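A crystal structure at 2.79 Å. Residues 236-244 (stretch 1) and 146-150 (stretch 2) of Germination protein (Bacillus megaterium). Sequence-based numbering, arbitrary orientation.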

ATOM      1  N   ASN A 236      -5.973 -20.983  -5.185  1.00 59.84           N
ATOM      2  CA  ASN A 236      -4.572 -20.577  -5.226  1.00 58.53           C
ATOM      3  C   ASN A 236      -4.127 -20.200  -6.658  1.00 62.93           C
ATOM      4  O   ASN A 236      -4.348 -20.958  -7.602  1.00 63.04           O
ATOM      5  CB  ASN A 236      -3.675 -21.686  -4.672  1.00 55.84           C
ATOM      6  CG  ASN A 236      -3.680 -22.979  -5.466  1.00 70.69           C
ATOM      7  OD1 ASN A 236      -4.720 -23.554  -5.779  1.00 65.26           O
ATOM      8  ND2 ASN A 236      -2.508 -23.469  -5.806  1.00 62.54           N
ATOM      9  N   THR A 237      -3.471 -19.049  -6.805  1.00 59.45           N
ATOM     10  CA  THR A 237      -2.960 -18.583  -8.097  1.00 58.76           C
ATOM     11  C   THR A 237      -1.591 -17.953  -7.917  1.00 63.40           C
ATOM     12  O   THR A 237      -1.381 -17.180  -6.977  1.00 64.20           O
ATOM     13  CB  THR A 237      -3.950 -17.614  -8.795  1.00 63.28           C
ATOM     14  OG1 THR A 237      -3.355 -17.103  -9.977  1.00 62.59           O
ATOM     15  CG2 THR A 237      -4.383 -16.447  -7.920  1.00 59.97           C
ATOM     16  N   GLU A 238      -0.667 -18.251  -8.824  1.00 60.23           N
ATOM     17  CA  GLU A 238       0.669 -17.648  -8.782  1.00 59.90           C
ATOM     18  C   GLU A 238       0.742 -16.413  -9.697  1.00 63.97           C
ATOM     19  O   GLU A 238       1.785 -15.781  -9.759  1.00 63.40           O
ATOM     20  CB  GLU A 238       1.747 -18.666  -9.158  1.00 62.32           C
ATOM     21  CG  GLU A 238       1.670 -19.198 -10.581  1.00 77.68           C
ATOM     22  CD  GLU A 238       2.706 -20.246 -10.936  1.00113.00           C
ATOM     23  OE1 GLU A 238       3.117 -21.015 -10.033  1.00 92.81           O
ATOM     24  OE2 GLU A 238       3.101 -20.302 -12.125  1.00123.77           O
ATOM     25  N   ARG A 239      -0.382 -16.056 -10.360  1.00 61.55           N
ATOM     26  CA  ARG A 239      -0.495 -14.966 -11.324  1.00 61.87           C
ATOM     27  C   ARG A 239      -1.102 -13.681 -10.718  1.00 64.84           C
ATOM     28  O   ARG A 239      -2.296 -13.657 -10.419  1.00 63.99           O
ATOM     29  CB  ARG A 239      -1.350 -15.444 -12.519  1.00 63.48           C
ATOM     30  CG  ARG A 239      -0.635 -16.370 -13.501  1.00 76.47           C
ATOM     31  CD  ARG A 239      -1.580 -16.933 -14.564  1.00 99.32           C
ATOM     32  NE  ARG A 239      -2.094 -15.914 -15.495  1.00114.53           N
ATOM     33  CZ  ARG A 239      -3.109 -16.094 -16.345  1.00126.34           C
ATOM     34  NH1 ARG A 239      -3.744 -17.257 -16.395  1.00112.47           N
ATOM     35  NH2 ARG A 239      -3.492 -15.110 -17.148  1.00108.01           N
ATOM     36  N   PRO A 240      -0.332 -12.571 -10.597  1.00 63.72           N
ATOM     37  CA  PRO A 240      -0.914 -11.321 -10.030  1.00 63.43           C
ATOM     38  C   PRO A 240      -2.107 -10.752 -10.827  1.00 67.94           C
ATOM     39  O   PRO A 240      -2.992 -10.151 -10.215  1.00 67.28           O
ATOM     40  CB  PRO A 240       0.272 -10.335 -10.012  1.00 65.05           C
ATOM     41  CG  PRO A 240       1.504 -11.226 -10.008  1.00 69.30           C
ATOM     42  CD  PRO A 240       1.114 -12.404 -10.873  1.00 65.87           C
ATOM     43  N   ASP A 241      -2.155 -10.951 -12.169  1.00 65.23           N
ATOM     44  CA  ASP A 241      -3.277 -10.472 -13.002  1.00 65.37           C
ATOM     45  C   ASP A 241      -4.587 -11.188 -12.643  1.00 67.07           C
ATOM     46  O   ASP A 241      -5.633 -10.545 -12.624  1.00 66.91           O
ATOM     47  CB  ASP A 241      -2.986 -10.605 -14.497  1.00 69.07           C
ATOM     48  CG  ASP A 241      -2.501 -11.968 -14.926  1.00 93.40           C
ATOM     49  OD1 ASP A 241      -1.378 -12.364 -14.509  1.00 98.61           O
ATOM     50  OD2 ASP A 241      -3.219 -12.632 -15.697  1.00103.18           O
ATOM     51  N   VAL A 242      -4.520 -12.494 -12.296  1.00 62.07           N
ATOM     52  CA  VAL A 242      -5.681 -13.293 -11.878  1.00 60.45           C
ATOM     53  C   VAL A 242      -6.198 -12.757 -10.526  1.00 64.74           C
ATOM     54  O   VAL A 242      -7.422 -12.628 -10.353  1.00 65.65           O
ATOM     55  CB  VAL A 242      -5.373 -14.811 -11.860  1.00 62.58           C
ATOM     56  CG1 VAL A 242      -6.552 -15.629 -11.329  1.00 61.75           C
ATOM     57  CG2 VAL A 242      -4.989 -15.288 -13.263  1.00 63.01           C
ATOM     58  N   VAL A 243      -5.275 -12.378  -9.610  1.00 59.74           N
ATOM     59  CA  VAL A 243      -5.618 -11.781  -8.307  1.00 58.70           C
ATOM     60  C   VAL A 243      -6.301 -10.439  -8.567  1.00 65.11           C
ATOM     61  O   VAL A 243      -7.394 -10.196  -8.061  1.00 67.36           O
ATOM     62  CB  VAL A 243      -4.379 -11.654  -7.378  1.00 60.66           C
ATOM     63  CG1 VAL A 243      -4.619 -10.655  -6.248  1.00 60.05           C
ATOM     64  CG2 VAL A 243      -3.981 -13.016  -6.816  1.00 59.62           C
ATOM     65  N   ALA A 244      -5.694  -9.615  -9.433  1.00 62.35           N
ATOM     66  CA  ALA A 244      -6.214  -8.299  -9.830  1.00 62.01           C
ATOM     67  C   ALA A 244      -7.653  -8.423 -10.380  1.00 67.40           C
ATOM     68  O   ALA A 244      -8.537  -7.679  -9.942  1.00 69.07           O
ATOM     69  CB  ALA A 244      -5.287  -7.665 -10.851  1.00 62.39           C
TER
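Stretch 2 (146-150) KGAFT

Stretch 1 leaves a strand and enters a helix. Thr237 is the last strand residue, Glu238 and Arg239 form the link, and the helix runs from Pro240 through Ala244 and continues beyond it. Arg239 occupies the N-cap position. Its O accepts weak hydrogen bonds from Val242 N at 3.1 Å and Val243 N at 3.3 Å. Ala244 N bonds to Pro240 O at 2.9 Å, the regular i to i+4 spacing of an alpha-helix.

Stretch 2 is irregular. Ala148 and Phe149 are extended, with phi/psi of -94/164 and -61/152, whereas Gly147 lies at -99/52. With no regular element in stretch 2, no crossing angle applies. The backbones come closest where the strand gives way to the helix: the CA atoms of Glu238 and Phe149 are 5.2 Å apart. From there the chain of stretch 2 leads on to Thr150, which makes no contact with stretch 1.

One hydrogen bond joins the two backbones. Phe149 N donates to Glu238 O at 3.0 Å, with an angle of 162° at the hydrogen, so the bond is nearly straight. The same oxygen lies 3.3 Å from Ala148 CA in a CA-H...O contact. Glu238 O therefore meets two successive residues of stretch 2. Nearby, Gly147 O approaches Pro240 CD at 3.5 Å.

Among the side chains, Phe149 dominates. It is buried and has the largest area covered by the other stretch. Its CA-to-CB bond points sideways, but with chi1 at -73° (m) the ring end comes nearer to stretch 1. Pro240 CG sits over one face, 4.0 Å from the ring centroid and 18° off the ring normal, a CH-pi contact. Pro240 CB also lies 3.8 Å from Phe149 CZ. At the ring edge, Val243 CG2 packs 3.6 Å from Phe149 CE2, and Thr237 O lies 3.5 Å from Phe149 CD2. The ring thus spans the junction, touching the end of the strand and the first turn of the helix.

The other side chains add less. Glu238 CB is 4.2 Å from Ala148 CB. Lys146 makes no contact, and its side chain is not modelled beyond CB.

Two side-chain bonds tie stretch 1 to itself around the junction. Arg239 N donates to Thr237 OG1 at 3.2 Å. The CA-to-CB bond of Arg239 points away from stretch 2, and its NH2 forms a salt bridge with Asp241 OD2 at 2.9 Å; the hydrogen bond within it is weak.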

ATOM      1  N   LYS A 146       6.917 -16.386 -15.220  1.00107.19           N
ATOM      2  CA  LYS A 146       8.189 -15.696 -14.958  1.00107.78           C
ATOM      3  C   LYS A 146       8.007 -14.565 -13.916  1.00107.99           C
ATOM      4  O   LYS A 146       8.852 -14.429 -13.017  1.00108.98           O
ATOM      5  CB  LYS A 146       8.812 -15.147 -16.260  1.00112.87           C
ATOM      6  N   GLY A 147       6.927 -13.777 -14.066  1.00 99.04           N
ATOM      7  CA  GLY A 147       6.530 -12.696 -13.160  1.00 95.10           C
ATOM      8  C   GLY A 147       5.443 -13.171 -12.209  1.00 91.21           C
ATOM      9  O   GLY A 147       4.369 -12.567 -12.104  1.00 89.88           O
ATOM     10  N   ALA A 148       5.721 -14.305 -11.543  1.00 82.06           N
ATOM     11  CA  ALA A 148       4.840 -14.973 -10.602  1.00 77.25           C
ATOM     12  C   ALA A 148       5.140 -14.542  -9.179  1.00 74.94           C
ATOM     13  O   ALA A 148       6.210 -13.992  -8.899  1.00 73.98           O
ATOM     14  CB  ALA A 148       4.993 -16.483 -10.731  1.00 78.07           C
ATOM     15  N   PHE A 149       4.196 -14.815  -8.272  1.00 67.27           N
ATOM     16  CA  PHE A 149       4.346 -14.533  -6.861  1.00 64.64           C
ATOM     17  C   PHE A 149       5.531 -15.310  -6.269  1.00 69.71           C
ATOM     18  O   PHE A 149       5.894 -16.373  -6.766  1.00 69.91           O
ATOM     19  CB  PHE A 149       3.060 -14.887  -6.130  1.00 64.23           C
ATOM     20  CG  PHE A 149       1.919 -13.929  -6.375  1.00 64.45           C
ATOM     21  CD1 PHE A 149       2.044 -12.575  -6.066  1.00 66.53           C
ATOM     22  CD2 PHE A 149       0.680 -14.393  -6.806  1.00 65.13           C
ATOM     23  CE1 PHE A 149       0.966 -11.697  -6.233  1.00 66.12           C
ATOM     24  CE2 PHE A 149      -0.396 -13.516  -6.975  1.00 66.81           C
ATOM     25  CZ  PHE A 149      -0.243 -12.173  -6.691  1.00 64.67           C
ATOM     26  N   THR A 150       6.129 -14.756  -5.213  1.00 67.30           N
ATOM     27  CA  THR A 150       7.265 -15.319  -4.482  1.00 68.19           C
ATOM     28  C   THR A 150       6.825 -15.736  -3.061  1.00 73.24           C
ATOM     29  O   THR A 150       5.640 -15.641  -2.713  1.00 70.85           O
ATOM     30  CB  THR A 150       8.411 -14.285  -4.424  1.00 76.64           C
ATOM     31  OG1 THR A 150       7.982 -13.130  -3.692  1.00 76.53           O
ATOM     32  CG2 THR A 150       8.889 -13.870  -5.793  1.00 76.99           C
TER